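Fucolectin-related protein (Streptococcus pneumoniae, PDB 2WMF) probably hydrolyses blood group antigen glycans of the host as the catalytic module of a family 98 glycoside hydrolase. Local coordinates at residues E99-M104 with L117-A122; E135-Y140 with L167-K172; N483-K488 with D527-T532; I545-D550 with Y554-N559. All blocks are in the same frame, centred on the assembly; numbering follows the deposited sequence.

Contact 1. Residues E99-M104 with L117-A122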
# COMPACT_ATOMS: atom_id res chain seq x y z
N GLU A 99 16.73 19.91 17.29
CA GLU A 99 17.04 19.24 18.55
C GLU A 99 16.36 17.88 18.63
O GLU A 99 16.97 16.88 19.05
CB GLU A 99 16.65 20.13 19.75
CG GLU A 99 17.82 20.93 20.22
CD GLU A 99 17.51 22.12 21.11
OE1 GLU A 99 16.37 22.22 21.65
OE2 GLU A 99 18.44 22.96 21.26
N TRP A 100 15.09 17.84 18.22
CA TRP A 100 14.32 16.61 18.22
C TRP A 100 14.90 15.60 17.23
O TRP A 100 15.08 14.44 17.58
CB TRP A 100 12.85 16.87 17.89
CG TRP A 100 11.99 15.63 18.03
CD1 TRP A 100 11.43 15.15 19.17
CD2 TRP A 100 11.59 14.73 16.97
NE1 TRP A 100 10.72 14.00 18.90
CE2 TRP A 100 10.78 13.73 17.56
CE3 TRP A 100 11.84 14.68 15.59
CZ2 TRP A 100 10.23 12.68 16.82
CZ3 TRP A 100 11.27 13.65 14.86
CH2 TRP A 100 10.48 12.67 15.47
N TYR A 101 15.19 16.04 16.00
CA TYR A 101 15.81 15.14 15.00
C TYR A 101 17.10 14.52 15.55
O TYR A 101 17.29 13.32 15.45
CB TYR A 101 16.14 15.89 13.71
CG TYR A 101 14.97 16.25 12.80
CD1 TYR A 101 13.93 15.36 12.52
CD2 TYR A 101 14.94 17.49 12.17
CE1 TYR A 101 12.89 15.72 11.66
CE2 TYR A 101 13.90 17.85 11.31
CZ TYR A 101 12.88 16.96 11.07
OH TYR A 101 11.88 17.34 10.21
N VAL A 102 17.95 15.36 16.14
CA VAL A 102 19.24 14.93 16.68
C VAL A 102 19.06 13.99 17.86
O VAL A 102 19.71 12.95 17.92
CB VAL A 102 20.14 16.15 17.04
CG1 VAL A 102 21.39 15.69 17.84
CG2 VAL A 102 20.54 16.92 15.77
N LYS A 103 18.16 14.33 18.77
CA LYS A 103 17.79 13.41 19.86
C LYS A 103 17.43 12.03 19.34
O LYS A 103 17.90 11.03 19.82
CB LYS A 103 16.63 13.99 20.70
CG LYS A 103 16.13 13.09 21.84
CD LYS A 103 14.77 13.60 22.35
CE LYS A 103 14.10 12.61 23.28
NZ LYS A 103 14.56 12.78 24.69
N MET A 104 16.54 11.99 18.34
CA MET A 104 16.08 10.72 17.81
C MET A 104 17.17 9.97 17.03
O MET A 104 17.26 8.74 17.10
CB MET A 104 14.81 10.93 16.97
CG MET A 104 13.65 11.46 17.80
SD MET A 104 13.24 10.52 19.29
CE MET A 104 13.04 8.83 18.74
N LEU A 117 13.75 10.40 8.25
CA LEU A 117 13.19 11.61 8.85
C LEU A 117 12.19 12.25 7.90
O LEU A 117 12.48 12.41 6.73
CB LEU A 117 14.27 12.66 9.14
CG LEU A 117 15.49 12.28 9.96
CD1 LEU A 117 16.39 13.52 10.10
CD2 LEU A 117 15.04 11.69 11.28
N VAL A 118 11.02 12.62 8.41
CA VAL A 118 10.06 13.44 7.65
C VAL A 118 10.53 14.88 7.78
O VAL A 118 10.48 15.44 8.89
CB VAL A 118 8.62 13.32 8.17
CG1 VAL A 118 7.70 14.21 7.33
CG2 VAL A 118 8.13 11.82 8.19
N ILE A 119 11.02 15.45 6.69
CA ILE A 119 11.54 16.83 6.68
C ILE A 119 10.73 17.81 5.85
O ILE A 119 11.00 19.01 5.90
CB ILE A 119 13.04 16.91 6.29
CG1 ILE A 119 13.25 16.59 4.80
CG2 ILE A 119 13.88 15.94 7.23
CD1 ILE A 119 14.65 16.89 4.34
N MET A 120 9.74 17.31 5.10
CA MET A 120 8.86 18.15 4.31
C MET A 120 7.42 17.65 4.44
O MET A 120 7.18 16.45 4.43
CB MET A 120 9.23 18.11 2.81
CG MET A 120 10.53 18.83 2.40
SD MET A 120 10.85 18.70 0.65
CE MET A 120 9.73 19.94 -0.02
N SER A 121 6.48 18.60 4.62
CA SER A 121 5.06 18.28 4.64
C SER A 121 4.19 19.54 4.55
O SER A 121 4.61 20.63 4.95
CB SER A 121 4.69 17.53 5.91
OG SER A 121 3.38 16.99 5.83
N ALA A 122 3.02 19.35 3.97
CA ALA A 122 1.93 20.33 3.99
C ALA A 122 2.39 21.74 3.58
O ALA A 122 2.06 22.74 4.24
CB ALA A 122 1.24 20.32 5.37

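Contact 2. Residues E135-Y140 with L167-K172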
# COMPACT_ATOMS: atom_id res chain seq x y z
N GLU A 135 25.18 17.10 6.82
CA GLU A 135 25.89 16.89 8.09
C GLU A 135 25.34 15.68 8.83
O GLU A 135 26.10 14.90 9.38
CB GLU A 135 25.79 18.14 8.98
CG GLU A 135 26.61 19.29 8.44
CD GLU A 135 26.33 20.62 9.16
OE1 GLU A 135 25.40 20.70 10.02
OE2 GLU A 135 27.04 21.61 8.84
N GLN A 136 24.02 15.53 8.84
CA GLN A 136 23.44 14.40 9.53
C GLN A 136 23.79 13.07 8.85
O GLN A 136 24.08 12.10 9.55
CB GLN A 136 21.92 14.56 9.74
CG GLN A 136 21.45 15.88 10.34
CD GLN A 136 22.39 16.42 11.43
OE1 GLN A 136 22.71 15.72 12.41
NE2 GLN A 136 22.86 17.66 11.25
N PHE A 137 23.80 13.03 7.51
CA PHE A 137 24.22 11.81 6.80
C PHE A 137 25.69 11.46 7.12
O PHE A 137 26.03 10.30 7.26
CB PHE A 137 24.08 11.97 5.29
CG PHE A 137 22.68 11.81 4.75
CD1 PHE A 137 21.95 10.67 5.04
CD2 PHE A 137 22.15 12.75 3.86
CE1 PHE A 137 20.65 10.48 4.51
CE2 PHE A 137 20.87 12.56 3.32
CZ PHE A 137 20.12 11.41 3.65
N GLN A 138 26.53 12.48 7.25
CA GLN A 138 27.94 12.24 7.56
C GLN A 138 28.08 11.58 8.93
O GLN A 138 28.92 10.70 9.14
CB GLN A 138 28.72 13.55 7.56
CG GLN A 138 28.89 14.17 6.23
CD GLN A 138 29.64 15.49 6.35
OE1 GLN A 138 30.77 15.51 6.86
NE2 GLN A 138 29.02 16.62 5.91
N LYS A 139 27.29 12.05 9.88
CA LYS A 139 27.43 11.63 11.26
C LYS A 139 26.75 10.31 11.61
O LYS A 139 27.22 9.59 12.50
CB LYS A 139 26.90 12.74 12.15
CG LYS A 139 27.06 12.41 13.63
CD LYS A 139 27.11 13.64 14.50
CE LYS A 139 27.39 13.21 15.94
NZ LYS A 139 27.42 14.40 16.84
N TYR A 140 25.61 10.02 10.97
CA TYR A 140 24.75 8.92 11.39
C TYR A 140 24.59 7.87 10.28
O TYR A 140 23.85 8.09 9.30
CB TYR A 140 23.37 9.47 11.78
CG TYR A 140 23.39 10.40 12.97
CD1 TYR A 140 23.65 9.88 14.26
CD2 TYR A 140 23.27 11.78 12.83
CE1 TYR A 140 23.71 10.70 15.36
CE2 TYR A 140 23.33 12.63 13.95
CZ TYR A 140 23.56 12.06 15.21
OH TYR A 140 23.62 12.87 16.31
N LEU A 167 16.98 15.47 -2.74
CA LEU A 167 17.29 14.24 -3.48
C LEU A 167 18.80 14.20 -3.85
O LEU A 167 19.44 13.15 -3.76
CB LEU A 167 16.38 14.16 -4.72
CG LEU A 167 16.65 13.03 -5.73
CD1 LEU A 167 16.59 11.63 -5.09
CD2 LEU A 167 15.66 13.19 -6.93
N GLU A 168 19.34 15.33 -4.31
CA GLU A 168 20.78 15.42 -4.62
C GLU A 168 21.65 15.09 -3.40
O GLU A 168 22.59 14.31 -3.50
CB GLU A 168 21.08 16.83 -5.14
CG GLU A 168 22.51 17.06 -5.45
CD GLU A 168 22.75 18.43 -6.10
OE1 GLU A 168 21.85 19.30 -6.11
OE2 GLU A 168 23.86 18.62 -6.62
N VAL A 169 21.28 15.62 -2.25
CA VAL A 169 22.00 15.30 -1.00
C VAL A 169 21.89 13.79 -0.71
O VAL A 169 22.87 13.14 -0.33
CB VAL A 169 21.50 16.09 0.23
CG1 VAL A 169 22.30 15.70 1.51
CG2 VAL A 169 21.61 17.61 0.04
N CYS A 170 20.69 13.24 -0.86
CA CYS A 170 20.51 11.81 -0.68
C CYS A 170 21.45 11.02 -1.58
O CYS A 170 22.05 10.06 -1.14
CB CYS A 170 19.05 11.43 -0.94
SG CYS A 170 17.93 11.95 0.42
N ALA A 171 21.55 11.43 -2.84
CA ALA A 171 22.37 10.69 -3.83
C ALA A 171 23.85 10.71 -3.42
O ALA A 171 24.58 9.74 -3.68
CB ALA A 171 22.18 11.28 -5.25
N LYS A 172 24.27 11.79 -2.79
CA LYS A 172 25.66 11.93 -2.34
C LYS A 172 26.03 10.84 -1.31
O LYS A 172 27.20 10.38 -1.23
CB LYS A 172 25.85 13.34 -1.80
CG LYS A 172 27.22 13.64 -1.24
CD LYS A 172 27.38 15.14 -0.88
CE LYS A 172 28.64 15.39 -0.04
NZ LYS A 172 28.70 16.75 0.49

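Contact 3. Residues N483-K488 with D527-T532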
# COMPACT_ATOMS: atom_id res chain seq x y z
N ASN A 483 -8.75 -13.47 5.49
CA ASN A 483 -9.91 -12.61 5.63
C ASN A 483 -9.96 -11.87 6.97
O ASN A 483 -11.04 -11.47 7.41
CB ASN A 483 -11.20 -13.45 5.40
CG ASN A 483 -11.47 -14.42 6.54
OD1 ASN A 483 -10.67 -14.56 7.48
ND2 ASN A 483 -12.60 -15.09 6.46
N TYR A 484 -8.81 -11.63 7.58
CA TYR A 484 -8.78 -11.15 8.99
C TYR A 484 -9.54 -9.82 9.11
O TYR A 484 -9.22 -8.84 8.40
CB TYR A 484 -7.34 -10.95 9.48
CG TYR A 484 -7.28 -10.73 11.01
CD1 TYR A 484 -7.66 -11.72 11.89
CD2 TYR A 484 -6.87 -9.52 11.53
CE1 TYR A 484 -7.67 -11.51 13.23
CE2 TYR A 484 -6.84 -9.30 12.92
CZ TYR A 484 -7.21 -10.32 13.77
OH TYR A 484 -7.22 -10.13 15.14
N ARG A 485 -10.58 -9.78 9.95
CA ARG A 485 -11.28 -8.55 10.23
C ARG A 485 -11.84 -8.69 11.63
O ARG A 485 -12.70 -9.53 11.86
CB ARG A 485 -12.42 -8.30 9.23
CG ARG A 485 -13.13 -6.95 9.47
CD ARG A 485 -14.32 -6.73 8.58
NE ARG A 485 -15.46 -7.52 9.04
CZ ARG A 485 -16.22 -8.29 8.27
NH1 ARG A 485 -16.04 -8.34 6.95
NH2 ARG A 485 -17.21 -9.00 8.84
N THR A 486 -11.38 -7.84 12.53
CA THR A 486 -11.91 -7.83 13.91
C THR A 486 -13.26 -7.09 13.92
O THR A 486 -13.47 -6.18 13.12
CB THR A 486 -10.92 -7.17 14.90
OG1 THR A 486 -10.76 -5.77 14.55
CG2 THR A 486 -9.60 -7.91 14.93
N ASP A 487 -14.14 -7.46 14.86
CA ASP A 487 -15.39 -6.74 15.08
C ASP A 487 -15.09 -5.42 15.80
O ASP A 487 -14.50 -5.41 16.90
CB ASP A 487 -16.32 -7.62 15.92
CG ASP A 487 -17.65 -6.98 16.22
OD1 ASP A 487 -17.98 -5.96 15.56
OD2 ASP A 487 -18.36 -7.52 17.10
N LYS A 488 -15.47 -4.29 15.18
CA LYS A 488 -15.20 -2.96 15.72
C LYS A 488 -16.35 -2.45 16.59
O LYS A 488 -16.33 -1.30 17.03
CB LYS A 488 -14.98 -1.96 14.58
CG LYS A 488 -13.92 -2.38 13.47
CD LYS A 488 -12.57 -2.65 14.11
CE LYS A 488 -11.49 -2.99 13.09
NZ LYS A 488 -11.81 -4.13 12.19
N ASP A 527 -15.58 -14.46 15.20
CA ASP A 527 -16.67 -14.64 14.23
C ASP A 527 -15.99 -15.11 12.93
O ASP A 527 -15.27 -14.34 12.31
CB ASP A 527 -17.42 -13.35 13.94
CG ASP A 527 -18.12 -12.71 15.15
OD1 ASP A 527 -18.70 -13.40 15.96
OD2 ASP A 527 -18.16 -11.47 15.22
N PHE A 528 -16.23 -16.35 12.54
CA PHE A 528 -15.63 -16.90 11.31
C PHE A 528 -16.56 -16.63 10.12
O PHE A 528 -17.78 -16.55 10.26
CB PHE A 528 -15.38 -18.40 11.41
CG PHE A 528 -14.35 -18.81 12.45
CD1 PHE A 528 -13.59 -17.90 13.17
CD2 PHE A 528 -14.10 -20.19 12.63
CE1 PHE A 528 -12.67 -18.33 14.13
CE2 PHE A 528 -13.14 -20.62 13.56
CZ PHE A 528 -12.41 -19.70 14.29
N ARG A 529 -15.97 -16.54 8.93
CA ARG A 529 -16.67 -16.35 7.66
C ARG A 529 -16.12 -17.44 6.72
O ARG A 529 -14.97 -17.83 6.83
CB ARG A 529 -16.39 -14.94 7.06
CG ARG A 529 -16.57 -13.84 8.05
CD ARG A 529 -16.65 -12.47 7.41
NE ARG A 529 -15.55 -12.01 6.56
CZ ARG A 529 -14.35 -11.59 7.00
NH1 ARG A 529 -13.50 -11.06 6.14
NH2 ARG A 529 -13.97 -11.72 8.27
N THR A 530 -16.93 -17.84 5.75
CA THR A 530 -16.60 -18.99 4.92
C THR A 530 -16.08 -18.60 3.52
O THR A 530 -16.70 -17.80 2.79
CB THR A 530 -17.84 -19.88 4.72
OG1 THR A 530 -18.31 -20.29 6.01
CG2 THR A 530 -17.45 -21.13 3.90
N THR A 531 -14.93 -19.18 3.15
CA THR A 531 -14.36 -19.11 1.83
C THR A 531 -14.45 -20.52 1.29
O THR A 531 -14.02 -21.46 1.94
CB THR A 531 -12.87 -18.70 1.86
OG1 THR A 531 -12.73 -17.43 2.50
CG2 THR A 531 -12.30 -18.64 0.44
N THR A 532 -15.08 -20.66 0.12
CA THR A 532 -15.27 -21.99 -0.48
C THR A 532 -14.37 -22.05 -1.72
O THR A 532 -14.45 -21.18 -2.62
CB THR A 532 -16.73 -22.21 -0.88
OG1 THR A 532 -17.57 -22.02 0.26
CG2 THR A 532 -16.90 -23.63 -1.48
O HOH W 1 -18.62 -10.25 17.46

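Contact 4. Residues I545-D550 with Y554-N559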
# COMPACT_ATOMS: atom_id res chain seq x y z
N ILE A 545 -4.20 -32.87 1.16
CA ILE A 545 -3.84 -31.48 1.46
C ILE A 545 -2.85 -31.35 2.64
O ILE A 545 -2.81 -32.17 3.58
CB ILE A 545 -5.16 -30.70 1.78
CG1 ILE A 545 -5.01 -29.20 1.86
CG2 ILE A 545 -5.71 -31.10 3.12
CD1 ILE A 545 -6.28 -28.60 2.40
N ASN A 546 -2.01 -30.35 2.56
CA ASN A 546 -1.23 -29.86 3.66
C ASN A 546 -1.83 -28.51 4.01
O ASN A 546 -1.88 -27.66 3.16
CB ASN A 546 0.18 -29.59 3.17
CG ASN A 546 1.18 -30.35 3.89
OD1 ASN A 546 1.93 -29.79 4.70
ND2 ASN A 546 1.21 -31.67 3.62
N ILE A 547 -2.32 -28.34 5.23
CA ILE A 547 -3.02 -27.10 5.60
C ILE A 547 -2.56 -26.57 6.94
O ILE A 547 -2.30 -27.34 7.86
CB ILE A 547 -4.58 -27.28 5.55
CG1 ILE A 547 -5.32 -25.95 5.85
CG2 ILE A 547 -5.05 -28.35 6.50
CD1 ILE A 547 -6.79 -25.96 5.48
N SER A 548 -2.47 -25.25 7.06
CA SER A 548 -2.16 -24.61 8.29
C SER A 548 -2.83 -23.24 8.30
O SER A 548 -3.39 -22.82 7.30
CB SER A 548 -0.65 -24.46 8.46
OG SER A 548 -0.13 -23.54 7.55
N GLY A 549 -2.77 -22.57 9.43
CA GLY A 549 -3.39 -21.25 9.52
C GLY A 549 -3.21 -20.62 10.86
O GLY A 549 -2.55 -21.21 11.74
N ASP A 550 -3.82 -19.45 11.04
CA ASP A 550 -3.73 -18.78 12.33
C ASP A 550 -4.35 -19.68 13.40
O ASP A 550 -5.49 -20.16 13.27
CB ASP A 550 -4.45 -17.43 12.33
CG ASP A 550 -3.72 -16.36 11.52
OD1 ASP A 550 -2.49 -16.48 11.23
OD2 ASP A 550 -4.38 -15.33 11.18
N TYR A 554 -9.40 -21.09 12.41
CA TYR A 554 -10.04 -21.71 11.27
C TYR A 554 -10.49 -23.14 11.50
O TYR A 554 -9.91 -23.86 12.30
CB TYR A 554 -9.11 -21.69 10.04
CG TYR A 554 -7.93 -22.65 10.13
CD1 TYR A 554 -7.93 -23.85 9.41
CD2 TYR A 554 -6.83 -22.37 10.94
CE1 TYR A 554 -6.87 -24.73 9.50
CE2 TYR A 554 -5.75 -23.27 11.04
CZ TYR A 554 -5.79 -24.45 10.32
OH TYR A 554 -4.71 -25.35 10.42
N THR A 555 -11.54 -23.50 10.78
CA THR A 555 -11.96 -24.87 10.58
C THR A 555 -12.22 -25.12 9.11
O THR A 555 -12.28 -24.20 8.30
CB THR A 555 -13.21 -25.23 11.41
OG1 THR A 555 -14.34 -24.50 10.95
CG2 THR A 555 -13.00 -24.93 12.90
N TYR A 556 -12.31 -26.40 8.72
CA TYR A 556 -12.58 -26.73 7.32
C TYR A 556 -13.27 -28.08 7.15
O TYR A 556 -13.19 -28.95 8.03
CB TYR A 556 -11.30 -26.67 6.47
CG TYR A 556 -10.28 -27.73 6.81
CD1 TYR A 556 -10.21 -28.91 6.07
CD2 TYR A 556 -9.37 -27.55 7.85
CE1 TYR A 556 -9.27 -29.89 6.37
CE2 TYR A 556 -8.43 -28.54 8.16
CZ TYR A 556 -8.39 -29.70 7.42
OH TYR A 556 -7.45 -30.66 7.72
N THR A 557 -13.99 -28.20 6.04
CA THR A 557 -14.56 -29.47 5.57
C THR A 557 -14.06 -29.70 4.16
O THR A 557 -13.89 -28.76 3.40
CB THR A 557 -16.11 -29.49 5.63
OG1 THR A 557 -16.71 -28.76 4.54
CG2 THR A 557 -16.61 -29.01 6.96
N GLU A 558 -13.77 -30.96 3.84
CA GLU A 558 -13.33 -31.37 2.50
C GLU A 558 -14.43 -32.20 1.84
O GLU A 558 -15.21 -32.87 2.53
CB GLU A 558 -12.09 -32.24 2.60
CG GLU A 558 -10.91 -31.53 3.16
CD GLU A 558 -9.69 -32.40 3.26
OE1 GLU A 558 -9.52 -33.05 4.31
OE2 GLU A 558 -8.89 -32.41 2.30
N ASN A 559 -14.46 -32.20 0.51
CA ASN A 559 -15.40 -32.99 -0.24
C ASN A 559 -14.73 -33.41 -1.56
O ASN A 559 -14.15 -32.59 -2.26
CB ASN A 559 -16.64 -32.15 -0.48
CG ASN A 559 -17.81 -32.95 -1.05
OD1 ASN A 559 -17.69 -34.13 -1.37
ND2 ASN A 559 -18.95 -32.27 -1.22
O HOH W 2 -6.58 -33.91 2.22
O HOH W 3 -2.57 -24.72 11.80

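Contact 1. Residues E99-M104 with L117-A122
Y101 reaches from helix 95-111 to the barrel strand 115-121 and meets L117, V118 and I119 in turn. Along the helical segment W100 comes first, but it makes no contact with this strand; M104 CG lies over one face of its indole and NE1 bonds G52 O. Y101 follows and carries the contact. Its CG stands beside the backbone N, anti to the carbonyl carbon (chi1 -74°), which, with CB already directed at the strand, sends the ring across to it. Both methyl branches of L117 meet CD1 on the flank of the ring, L117 CD1 lying 3.9 Å from Y101 CD1. Farther out, Y101 OH donates a hydrogen bond to V118 O at 2.7 Å, the donor tilted 21° from the carbonyl plane. The I119 side chain crosses the phenol at about a right angle, with CG2 4.1 Å from Y101 CZ. Tyrosine suits this place because its ring is apolar enough for the buried layer, while the hydroxyl gives a strand carbonyl a hydrogen bond there. W132 meets the ring as well. The segment axes run nearly antiparallel, at 160° and 10.7 Å apart, as expected where the helix of a beta-alpha-beta unit, here 74-79, 95-111 and 115-121, packs against the outside of a parallel eight-stranded (beta/alpha)8 barrel.

Contact 2. Residues E135-Y140 with L167-K172
F137 points its ring edge, not a face, at helix 159-172, and both V169 and C170 lie near the plane of that ring. The phenyl leaves its helix with CG beside the backbone N (chi1 -79°) and reaches across to the second helix. V169 points back toward it. The two side chains pass at a slant, and V169 CG1 sits in the ring plane, 3.8 Å from F137 CD2. C170 starts in the other direction, its CB turned from helix 130-139, yet its sulfur still meets the far end of the ring: C170 SG is 3.9 Å from F137 CZ. Seen from the ring centroid, that sulfur lies 75° off the normal, an edge-on sulfur-aromatic contact. The residue types fit the site: a long, flat phenylalanine reaches the second helix, while the small valine and cysteine let its rim come close. Y173, whose ring meets that of F137, and L143 add to the same apolar layer, and C170 also touches V146. Toward solvent, K172 NZ forms a salt bridge with D134. Packing of this kind is that of consecutive outer helices of a (beta/alpha)8 barrel, placed on either side of the intervening strand 143-149 in sequence.

Contact 3. Residues N483-K488 with D527-T532
The guanidinium of R529 is clasped between N483 and R485, and this three-layer stack is the tight part of the contact. On one face lies the N483 side-chain amide, its plane 21° from that of the guanidinium, with ND2 3.9 Å above the guanidinium plane of R529. The opposite face carries the R485 guanidinium, flat against it with centres 4.0 Å apart and planes at 25°. A bend at chi3 in R529 helps bring its planar end into this slot. The main chain of N483 adds to the grip: R529 NH1 donates to N483 O at 2.8 Å, on a lone pair in the carbonyl plane, and NH2 adds a weak second bond to the same oxygen. Asparagine suits its place, since its amide is flat enough to stack while its polar atoms pair with G575 and H573; R529 also donates to T463 and P464, and R485 finds its main polar partner in H465.

Toward solvent the contact loosens. D487 and D527 have no direct bond; their nearest atoms, D487 CB and D527 OD2, are 4.3 Å apart. Water 1 sits between the carboxylates and donates to both, at 2.8 Å from D487 OD2 and 2.6 Å from D527 OD2, while D487 OD1 pairs with T489. The water would ease the closeness of two acidic groups. The stacked arginines are likewise of like charge, and their pairing is consistent with flat-face contact and hydrogen bonds to neutral acceptors such as N483 O, which lies 22° out of the R529 guanidinium plane, offsetting the repulsion.

Contact 4. Residues I545-D550 with Y554-N559
Strands 546-549 and 554-559 run roughly antiparallel, with 153° between their directions, but 8.5 Å separates their axes at the closest, too far for backbone pairing. They face each other as members of different sheets: 546-549 borders one six-stranded antiparallel sheet and 554-561 the other, so side chains fill the space between. Alternate residues point inward, I545 and I547 from one strand and Y554, Y556 and E558 from its partner. The spacing narrows at G549 and Y554, whose CA atoms are 6.9 Å apart. There the tyrosine ring runs up against bare main chain, Y554 CE2 lying 3.5 Å from G549 N, and a glycine leaves the room the ring takes. D550 O approaches the same ring at its edge. This is a beta-sandwich packing, the two outer strands joined by a short turn that takes the chain from one sheet to the other. I547 meets both rings, with CG1 against Y554 and CD1 over a face of Y556, a CH-pi contact of 4.1 Å from I547 CD1 to the ring centroid. Its CG1 is anti to the backbone N (chi1 -177°), which carries CD1 onto that face, while CG2 touches Y556 OH at 3.5 Å. Water takes the polar ends at the margins: water 3 bridges Y554 OH and G549 N, and water 2 donates to E558 OE2 while accepting from I545 N. The extended E558 chain brings OE2, also bonded to Y567 OH, within 3.5 Å of I545 CG2.

How the contacts relate
From the N terminus, contact 1 closes a short loop between helix 95-111 and strand 115-121, and contact 2 then closes a longer one, from helix 130-139 over strand 143-149 to helix 159-172. The two touch where V102 packs on Y140, knitting consecutive units of the barrel wall. Far along the chain, contact 3 joins the loop after strand 477-482 to the start of strand 529-536, spanning 38 residues that include two helices, and contact 4 closes a tight turn between the two sheets. These two meet at F528 and Y554. All four follow in series, none nesting or crossing; the barrel pair lies about 39 to 51 Å from the C-terminal pair, centre to centre.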